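Local structure of sensor protein (Vibrio cholerae O1 biovar El Tor, 3MXQ) at residues Y77-K81 against S94-Q98; Y119-I125 against C138-V144. The protein is probably a phosphorelay sensor kinase transferring phosphate from ATP to a protein histidine, represented here by its N-terminal part with the PAS domain. Residues are numbered along the deposited sequence.

Interaction 1 (Y77-K81 against S94-Q98); sequences YLKRK and SSWEQ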
# COMPACT_ATOMS: atom_id res chain seq x y z
N TYR A 77 25.79 -12.13 13.06
CA TYR A 77 24.39 -12.48 13.11
C TYR A 77 23.81 -12.53 11.68
O TYR A 77 23.20 -13.53 11.29
CB TYR A 77 23.64 -11.48 14.00
CG TYR A 77 22.20 -11.82 14.21
CD1 TYR A 77 21.19 -10.98 13.76
CD2 TYR A 77 21.84 -13.00 14.87
CE1 TYR A 77 19.85 -11.30 13.95
CE2 TYR A 77 20.51 -13.33 15.06
CZ TYR A 77 19.52 -12.48 14.60
OH TYR A 77 18.21 -12.82 14.79
N LEU A 78 24.05 -11.47 10.92
CA LEU A 78 23.61 -11.36 9.54
C LEU A 78 24.09 -12.49 8.65
O LEU A 78 23.32 -12.99 7.82
CB LEU A 78 24.07 -10.02 8.95
CG LEU A 78 23.01 -8.92 8.84
CD1 LEU A 78 23.57 -7.69 8.13
CD2 LEU A 78 21.79 -9.44 8.10
N LYS A 79 25.36 -12.88 8.78
CA LYS A 79 25.91 -13.98 8.01
C LYS A 79 25.21 -15.29 8.34
O LYS A 79 24.95 -16.10 7.44
CB LYS A 79 27.41 -14.10 8.21
CG LYS A 79 28.09 -14.99 7.17
CD LYS A 79 29.61 -15.01 7.33
CE LYS A 79 30.28 -15.68 6.15
NZ LYS A 79 30.17 -17.16 6.22
N ARG A 80 24.89 -15.50 9.61
CA ARG A 80 24.20 -16.72 9.98
C ARG A 80 22.80 -16.75 9.38
O ARG A 80 22.33 -17.79 8.92
CB ARG A 80 24.15 -16.92 11.50
CG ARG A 80 23.66 -18.31 11.90
CD ARG A 80 23.73 -18.57 13.39
NE ARG A 80 25.11 -18.80 13.85
CZ ARG A 80 25.83 -19.90 13.61
NH1 ARG A 80 25.33 -20.90 12.88
NH2 ARG A 80 27.06 -20.00 14.07
N LYS A 81 22.15 -15.60 9.37
CA LYS A 81 20.84 -15.49 8.79
C LYS A 81 20.86 -15.67 7.28
O LYS A 81 20.07 -16.45 6.74
CB LYS A 81 20.22 -14.16 9.17
CG LYS A 81 19.93 -14.04 10.63
CD LYS A 81 18.96 -15.10 11.05
CE LYS A 81 18.18 -14.64 12.26
NZ LYS A 81 16.93 -15.43 12.45
N SER A 94 12.00 -13.97 12.09
CA SER A 94 12.20 -13.96 13.53
C SER A 94 12.48 -12.54 14.00
O SER A 94 12.83 -11.67 13.20
CB SER A 94 13.38 -14.85 13.90
OG SER A 94 14.58 -14.34 13.32
N SER A 95 12.34 -12.31 15.30
CA SER A 95 12.74 -11.05 15.88
C SER A 95 14.24 -10.94 15.78
O SER A 95 14.92 -11.96 15.62
CB SER A 95 12.27 -10.94 17.33
OG SER A 95 12.61 -12.08 18.08
N TRP A 96 14.77 -9.72 15.83
CA TRP A 96 16.20 -9.53 15.79
C TRP A 96 16.76 -9.89 17.16
O TRP A 96 16.50 -9.20 18.14
CB TRP A 96 16.54 -8.09 15.42
CG TRP A 96 17.99 -7.89 15.16
CD1 TRP A 96 18.99 -7.86 16.07
CD2 TRP A 96 18.60 -7.68 13.89
NE1 TRP A 96 20.19 -7.66 15.46
CE2 TRP A 96 19.98 -7.54 14.11
CE3 TRP A 96 18.11 -7.60 12.58
CZ2 TRP A 96 20.89 -7.32 13.08
CZ3 TRP A 96 19.02 -7.38 11.55
CH2 TRP A 96 20.40 -7.25 11.80
N GLU A 97 17.53 -10.97 17.21
CA GLU A 97 17.94 -11.58 18.48
C GLU A 97 19.23 -11.05 19.08
O GLU A 97 19.43 -11.13 20.29
CB GLU A 97 18.04 -13.10 18.34
CG GLU A 97 16.81 -13.74 17.69
CD GLU A 97 17.12 -15.10 17.10
OE1 GLU A 97 17.74 -15.93 17.81
OE2 GLU A 97 16.76 -15.33 15.92
N GLN A 98 20.12 -10.50 18.24
CA GLN A 98 21.41 -9.98 18.70
C GLN A 98 21.28 -8.57 19.30
O GLN A 98 20.49 -7.76 18.80
CB GLN A 98 22.44 -10.00 17.58
CG GLN A 98 23.86 -10.35 18.06
CD GLN A 98 23.98 -11.78 18.58
OE1 GLN A 98 23.52 -12.74 17.95
NE2 GLN A 98 24.60 -11.93 19.75

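Interaction 2 (Y119-I125 against C138-V144); sequences YQNLEVI and CLCVYDV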
# COMPACT_ATOMS: atom_id res chain seq x y z
N TYR A 119 10.69 -3.35 19.47
CA TYR A 119 11.65 -4.35 18.99
C TYR A 119 11.53 -4.54 17.47
O TYR A 119 10.55 -4.15 16.86
CB TYR A 119 11.49 -5.68 19.75
CG TYR A 119 10.27 -6.49 19.35
CD1 TYR A 119 10.38 -7.59 18.51
CD2 TYR A 119 9.00 -6.15 19.83
CE1 TYR A 119 9.25 -8.34 18.13
CE2 TYR A 119 7.86 -6.89 19.46
CZ TYR A 119 7.99 -7.98 18.61
OH TYR A 119 6.88 -8.71 18.25
N GLN A 120 12.55 -5.16 16.88
CA GLN A 120 12.62 -5.38 15.44
C GLN A 120 12.46 -6.84 15.05
O GLN A 120 12.90 -7.73 15.76
CB GLN A 120 13.95 -4.87 14.88
CG GLN A 120 14.10 -3.37 14.95
CD GLN A 120 15.39 -2.87 14.31
OE1 GLN A 120 16.34 -3.64 14.07
NE2 GLN A 120 15.43 -1.57 14.02
N ASN A 121 11.80 -7.05 13.91
CA ASN A 121 11.73 -8.35 13.27
C ASN A 121 12.54 -8.35 11.98
O ASN A 121 12.70 -7.31 11.33
CB ASN A 121 10.28 -8.74 12.98
CG ASN A 121 9.54 -9.23 14.21
OD1 ASN A 121 10.09 -9.94 15.04
ND2 ASN A 121 8.26 -8.88 14.31
N LEU A 122 13.07 -9.52 11.64
CA LEU A 122 13.91 -9.71 10.46
C LEU A 122 13.39 -10.86 9.61
O LEU A 122 13.09 -11.95 10.12
CB LEU A 122 15.35 -10.00 10.87
CG LEU A 122 16.30 -10.49 9.78
CD1 LEU A 122 16.57 -9.43 8.76
CD2 LEU A 122 17.60 -10.92 10.41
N GLU A 123 13.29 -10.60 8.32
CA GLU A 123 12.83 -11.59 7.35
C GLU A 123 13.90 -11.74 6.29
O GLU A 123 14.33 -10.76 5.69
CB GLU A 123 11.50 -11.15 6.73
CG GLU A 123 10.84 -12.21 5.87
CD GLU A 123 9.31 -12.00 5.68
OE1 GLU A 123 8.56 -13.00 5.92
OE2 GLU A 123 8.87 -10.87 5.30
N VAL A 124 14.35 -12.97 6.09
CA VAL A 124 15.31 -13.29 5.04
C VAL A 124 14.63 -14.18 3.99
O VAL A 124 14.12 -15.26 4.31
CB VAL A 124 16.54 -14.00 5.62
CG1 VAL A 124 17.58 -14.21 4.54
CG2 VAL A 124 17.14 -13.17 6.75
N ILE A 125 14.63 -13.73 2.74
CA ILE A 125 13.99 -14.48 1.66
C ILE A 125 14.97 -14.73 0.53
O ILE A 125 15.48 -13.78 -0.09
CB ILE A 125 12.80 -13.72 1.05
CG1 ILE A 125 11.73 -13.40 2.11
CG2 ILE A 125 12.23 -14.50 -0.11
CD1 ILE A 125 10.90 -12.14 1.81
N CYS A 138 16.73 -11.39 -0.27
CA CYS A 138 16.03 -10.21 0.17
C CYS A 138 16.02 -10.11 1.70
O CYS A 138 15.83 -11.10 2.39
CB CYS A 138 14.61 -10.32 -0.34
SG CYS A 138 13.59 -8.89 -0.05
N LEU A 139 16.23 -8.90 2.22
CA LEU A 139 16.20 -8.66 3.67
C LEU A 139 15.23 -7.53 3.97
O LEU A 139 15.24 -6.48 3.33
CB LEU A 139 17.57 -8.26 4.22
CG LEU A 139 18.80 -9.09 3.85
CD1 LEU A 139 20.03 -8.51 4.50
CD2 LEU A 139 18.60 -10.48 4.31
N CYS A 140 14.38 -7.76 4.96
CA CYS A 140 13.39 -6.79 5.33
C CYS A 140 13.44 -6.68 6.83
O CYS A 140 13.41 -7.70 7.53
CB CYS A 140 12.01 -7.26 4.89
SG CYS A 140 11.89 -7.67 3.11
N VAL A 141 13.54 -5.46 7.33
CA VAL A 141 13.57 -5.26 8.78
C VAL A 141 12.33 -4.50 9.21
O VAL A 141 12.09 -3.40 8.72
CB VAL A 141 14.88 -4.58 9.26
CG1 VAL A 141 14.84 -4.31 10.76
CG2 VAL A 141 16.08 -5.45 8.90
N TYR A 142 11.55 -5.11 10.09
CA TYR A 142 10.28 -4.57 10.55
C TYR A 142 10.38 -4.10 11.97
O TYR A 142 11.03 -4.72 12.77
CB TYR A 142 9.19 -5.63 10.51
CG TYR A 142 8.96 -6.24 9.15
CD1 TYR A 142 8.08 -5.66 8.25
CD2 TYR A 142 9.62 -7.41 8.79
CE1 TYR A 142 7.87 -6.21 7.02
CE2 TYR A 142 9.42 -7.98 7.54
CZ TYR A 142 8.53 -7.37 6.67
OH TYR A 142 8.33 -7.94 5.43
N ASP A 143 9.68 -3.01 12.27
CA ASP A 143 9.65 -2.43 13.60
C ASP A 143 8.33 -2.68 14.29
O ASP A 143 7.28 -2.36 13.75
CB ASP A 143 9.92 -0.94 13.52
CG ASP A 143 11.39 -0.62 13.51
OD1 ASP A 143 11.94 -0.36 14.61
OD2 ASP A 143 12.02 -0.66 12.44
N VAL A 144 8.38 -3.27 15.48
CA VAL A 144 7.18 -3.47 16.31
C VAL A 144 7.27 -2.65 17.62
O VAL A 144 8.36 -2.30 18.07
CB VAL A 144 6.92 -4.97 16.63
CG1 VAL A 144 5.49 -5.19 17.08
CG2 VAL A 144 7.20 -5.83 15.43

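Interaction 1 (Y77-K81 against S94-Q98)
This is a helix-to-strand-end contact of the PAS fold: residues 77-81, on the long helix 75-88, pack against residues 94-98, the end of edge strand 92-95 and the loop that follows it. Tyr77 does most of the work. Its CA-to-CB bond points at the other segment, and the ring meets Trp96 with its edge and takes Gln98 over one face. Against Trp96 it makes a T-shaped (edge-to-face) pair: the Tyr77 edge meets the indole face, the ring centroid lies 4.8 Å from that of the five-membered ring, the planes are inclined at 56°, and Tyr77 CD1 comes within 3.7 Å of Trp96 CE2. The Gln98 CB sits 4.2 Å from the centroid of the Tyr77 ring in a CH-pi contact. Leu78, one residue on, adds a looser apolar touch, its CG 4.3 Å from Trp96 CH2, while it also packs on helix 67-70. The indole is held from elsewhere too, since its ring stacks with His101.

The polar part lies at the far end of the phenol. Glu97 N donates to Tyr77 OH at 3.1 Å, so the hydroxyl fixes the backbone just beyond the strand; the same OH gives a weak hydrogen bond to Glu97 OE2, also 3.1 Å away. One helical turn after Tyr77, Lys81 points the same way and reaches OE2 of Glu97 with its NZ in a long salt bridge of 3.5 Å. The shortest link of all is made by that same ammonium group: Lys81 NZ donates to Ser94 OG at 2.7 Å.

Interaction 2 (Y119-I125 against C138-V144)
Val144, Tyr142 and Asn121 give up 89, 75 and 69 Å² to this antiparallel pairing, the two arms of the beta hairpin 118-128/134-145 in the PAS sheet. Val144 lies over the Tyr119 ring, its CB 3.9 Å from the centroid in a CH-pi contact, and this pair is hydrogen-bonded both ways, Tyr119 N to Val144 O at 2.9 Å and Val144 N to Tyr119 O at 2.7 Å. Asn121 and Tyr142 form the next hydrogen-bonded pair: Asn121 N to Tyr142 O is 2.7 Å, Tyr142 N to Asn121 O 2.8 Å. Glu123, on the same face, pairs with Cys140; both its carboxylate and the Tyr142 hydroxyl bind Arg21 of a neighbouring subunit. The other face is apolar under helix 75-88, Leu122 against Val141 and Val124 against Leu139, with Gln120 (to His101) and Asp143 (salt bridge to Arg54) toward one end. Eight main-chain hydrogen bonds set the register, while the chemistry implies that the Tyr119/Asn121/Glu123 face serves contact with neighbouring subunits.

In the fold
Along the chain interaction 1 closes before interaction 2 opens, and their centres lie about 10 Å apart within the same PAS domain. They meet in the five-stranded antiparallel sheet, where 92-95 is the outer neighbour of 118-128, which in turn pairs with 134-145. The join is direct: Ser94 O lies 2.7 Å from Leu122 N, and Trp96 N lies 2.7 Å from Gln120 O, both probable hydrogen bonds. Helix 75-88 also bridges the two, because Lys81 touches Leu122 and Val124, and Leu78 touches Leu139. Interaction 1 therefore fastens the helix to the sheet's edge, whereas interaction 2 forms the sheet's interior, and the face with Tyr119, Asn121 and Glu123 meets neighbouring subunits.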